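Local structure of IroE protein (Escherichia coli, 2GZS) at residues N88-A91 and Y92-P96. The protein hydrolyses the trilactone siderophore enterobactin and its C-glucosylated derivatives, preferring the iron-free forms and mostly cutting once to give linear trimers. Sequence-based numbering, arbitrary orientation.
With DFP (diisopropyl phosphonate), chain B.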
ATOM      1  N   ASN A  88      -4.447  16.203   5.810  1.00 13.00           N
ATOM      2  CA  ASN A  88      -5.383  15.991   6.900  1.00 13.87           C
ATOM      3  C   ASN A  88      -6.094  14.644   6.838  1.00 11.98           C
ATOM      4  O   ASN A  88      -6.252  13.881   7.778  1.00 14.12           O
ATOM      5  CB  ASN A  88      -6.473  17.052   6.877  1.00 18.12           C
ATOM      6  CG  ASN A  88      -6.000  18.464   7.116  1.00 34.41           C
ATOM      7  OD1 ASN A  88      -4.907  18.615   7.643  1.00 30.32           O
ATOM      8  ND2 ASN A  88      -6.867  19.391   6.725  1.00 33.80           N
ATOM      9  N   SER A  89      -6.593  14.354   5.617  1.00 12.02           N
ATOM     10  CA  SER A  89      -7.396  13.137   5.471  1.00 11.76           C
ATOM     11  C   SER A  89      -6.566  11.886   5.671  1.00 12.88           C
ATOM     12  O   SER A  89      -6.967  10.906   6.287  1.00 12.30           O
ATOM     13  CB  SER A  89      -8.077  13.060   4.098  1.00 12.42           C
ATOM     14  OG  SER A  89      -9.001  14.137   3.924  1.00 13.51           O
ATOM     15  N   ARG A  90      -5.310  11.868   5.141  1.00  9.45           N
ATOM     16  CA  ARG A  90      -4.526  10.667   5.284  1.00  9.67           C
ATOM     17  C   ARG A  90      -4.067  10.385   6.728  1.00  8.83           C
ATOM     18  O   ARG A  90      -3.927   9.257   7.148  1.00 10.72           O
ATOM     19  CB  ARG A  90      -3.334  10.737   4.304  1.00 11.78           C
ATOM     20  CG  ARG A  90      -2.224  11.658   4.794  1.00 10.41           C
ATOM     21  CD  ARG A  90      -1.228  11.919   3.646  1.00  9.51           C
ATOM     22  NE  ARG A  90      -0.356  10.773   3.500  1.00  9.47           N
ATOM     23  CZ  ARG A  90       0.681  10.363   4.193  1.00 10.90           C
ATOM     24  NH1 ARG A  90       0.975  11.196   5.248  1.00 11.16           N
ATOM     25  NH2 ARG A  90       1.388   9.293   3.945  1.00  9.76           N
ATOM     26  N   ALA A  91      -3.847  11.513   7.462  1.00 10.06           N
ATOM     27  CA  ALA A  91      -3.474  11.318   8.873  1.00 11.48           C
ATOM     28  C   ALA A  91      -4.601  10.616   9.665  1.00 10.16           C
ATOM     29  O   ALA A  91      -4.215   9.908  10.556  1.00 11.37           O
ATOM     30  CB  ALA A  91      -3.236  12.663   9.549  1.00 11.45           C
ATOM     31  N   TYR A  92      -5.821  10.860   9.230  1.00  8.91           N
ATOM     32  CA  TYR A  92      -6.955  10.152   9.866  1.00  9.82           C
ATOM     33  C   TYR A  92      -7.086   8.723   9.342  1.00 11.26           C
ATOM     34  O   TYR A  92      -7.115   7.748  10.067  1.00 10.18           O
ATOM     35  CB  TYR A  92      -8.245  10.928   9.632  1.00 10.04           C
ATOM     36  CG  TYR A  92      -9.357  10.284  10.479  1.00 12.04           C
ATOM     37  CD1 TYR A  92      -9.360  10.296  11.869  1.00 14.25           C
ATOM     38  CD2 TYR A  92     -10.405   9.645   9.863  1.00 10.85           C
ATOM     39  CE1 TYR A  92     -10.407   9.679  12.600  1.00 11.26           C
ATOM     40  CE2 TYR A  92     -11.443   9.021  10.524  1.00 11.41           C
ATOM     41  CZ  TYR A  92     -11.412   9.055  11.903  1.00 11.62           C
ATOM     42  OH  TYR A  92     -12.453   8.442  12.587  1.00 12.80           O
ATOM     43  N   ASP A  93      -7.184   8.662   7.972  1.00  8.65           N
ATOM     44  CA  ASP A  93      -7.514   7.339   7.410  1.00  8.09           C
ATOM     45  C   ASP A  93      -6.500   6.270   7.591  1.00  7.60           C
ATOM     46  O   ASP A  93      -6.802   5.069   7.619  1.00  8.92           O
ATOM     47  CB  ASP A  93      -7.724   7.505   5.895  1.00  8.58           C
ATOM     48  CG  ASP A  93      -9.003   8.175   5.469  1.00 10.67           C
ATOM     49  OD1 ASP A  93      -9.972   8.142   6.275  1.00 11.63           O
ATOM     50  OD2 ASP A  93      -9.076   8.728   4.361  1.00 10.27           O
ATOM     51  N   TYR A  94      -5.176   6.676   7.689  1.00  8.48           N
ATOM     52  CA  TYR A  94      -4.118   5.671   7.654  1.00  8.26           C
ATOM     53  C   TYR A  94      -3.627   5.228   9.005  1.00  9.21           C
ATOM     54  O   TYR A  94      -2.825   4.269   9.123  1.00 11.51           O
ATOM     55  CB  TYR A  94      -2.911   6.180   6.837  1.00  8.83           C
ATOM     56  CG  TYR A  94      -3.208   6.487   5.371  1.00  8.53           C
ATOM     57  CD1 TYR A  94      -4.419   6.229   4.750  1.00  9.10           C
ATOM     58  CD2 TYR A  94      -2.180   7.063   4.620  1.00 10.16           C
ATOM     59  CE1 TYR A  94      -4.629   6.539   3.389  1.00  9.69           C
ATOM     60  CE2 TYR A  94      -2.369   7.381   3.280  1.00 10.79           C
ATOM     61  CZ  TYR A  94      -3.594   7.113   2.687  1.00  9.81           C
ATOM     62  OH  TYR A  94      -3.787   7.435   1.348  1.00 10.21           O
ATOM     63  N   THR A  95      -4.125   5.916  10.049  1.00  9.78           N
ATOM     64  CA  THR A  95      -3.527   5.637  11.343  1.00 10.62           C
ATOM     65  C   THR A  95      -4.415   4.828  12.291  1.00  9.93           C
ATOM     66  O   THR A  95      -5.627   5.041  12.358  1.00 11.56           O
ATOM     67  CB  THR A  95      -3.184   6.957  12.091  1.00 14.25           C
ATOM     68  OG1 THR A  95      -4.375   7.769  12.124  1.00 13.25           O
ATOM     69  CG2 THR A  95      -2.024   7.693  11.439  1.00 14.63           C
ATOM     70  N   PRO A  96      -3.840   3.912  13.067  1.00 14.39           N
ATOM     71  CA  PRO A  96      -4.581   3.145  14.088  1.00 16.45           C
ATOM     72  C   PRO A  96      -4.616   3.995  15.366  1.00 19.02           C
ATOM     73  O   PRO A  96      -3.889   5.020  15.473  1.00 21.37           O
ATOM     74  CB  PRO A  96      -3.691   1.905  14.315  1.00 19.01           C
ATOM     75  CG  PRO A  96      -2.324   2.477  14.153  1.00 22.99           C
ATOM     76  CD  PRO A  96      -2.402   3.517  13.038  1.00 17.94           C
TER
HETATM   77  C1  DFP B1189       6.933  11.522   5.937  1.00 23.69           C
HETATM   78  C2  DFP B1189       6.968  12.954   6.478  1.00 27.12           C
HETATM   79  C3  DFP B1189       7.489  11.416   4.525  1.00 29.44           C
HETATM   80  C1' DFP B1189       4.279  10.563   9.469  1.00 18.54           C
HETATM   81  C2' DFP B1189       4.748   9.269  10.067  1.00 26.22           C
HETATM   82  C3' DFP B1189       4.664  11.710  10.464  1.00 29.73           C
HETATM   83  P   DFP B1189       4.742  10.253   6.866  1.00 13.37           P
HETATM   84  O1P DFP B1189       5.508  11.191   5.881  1.00 17.13           O
HETATM   85  O2P DFP B1189       5.022  10.837   8.306  1.00 14.24           O
HETATM   86  O3P DFP B1189       3.257  10.152   6.556  1.00 12.17           O
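Thr95 OG1 donates to Ala91 O at 2.7 Å, lying in the plane of that carbonyl, and so ties the residues after the helical turn back onto it. Chi1 of 53° sets this hydroxyl between the backbone N and the carbonyl carbon of Thr95, turned back to the helix, where it also meets Gly115 N. Two helical backbone bonds accompany it: Asp93 N to Ser89 O, 2.8 Å, and Tyr94 N to Arg90 O, 2.9 Å. Arg90 extends into the ligand pocket. Its NH1 gives DFP O3P a 2.8 Å hydrogen bond and NH2 adds a weak one at 3.3 Å, the oxygen sitting at the guanidinium edge, in plane. Tyr150 N also bonds the ligand, while Asp50 holds Arg90 NE in a salt bridge, probably limiting rotation of the group. In this alpha/beta-hydrolase fold of the esterase D family, helix 87-93 thus delivers an arginine close to the active-site Ser149, in the GxSxG nucleophile elbow. Tyr94 offers one ring face to Arg90 CB, a CH-pi contact offset toward the rim, with CB 3.6 Å from CE2. The Arg90 side chain bends at chi3 (-78°), and the guanidinium plane ends up 82° from the ring. The far end of Tyr94 is anchored by its OH on Asp50 N, so one aspartate residue meets both side chains. Replacing Tyr94 with an alanine would remove the ring and hydroxyl, and is likely to leave Arg90 CB without its aromatic face and Asp50 N without that partner. One residue earlier, Asp93 OD1 forms a salt bridge with Arg25, and OD2 is hydrogen-bonded to the hydroxyls of Tyr79 and Tyr27; Asp93 CB lies 3.5 Å from Ser89 O.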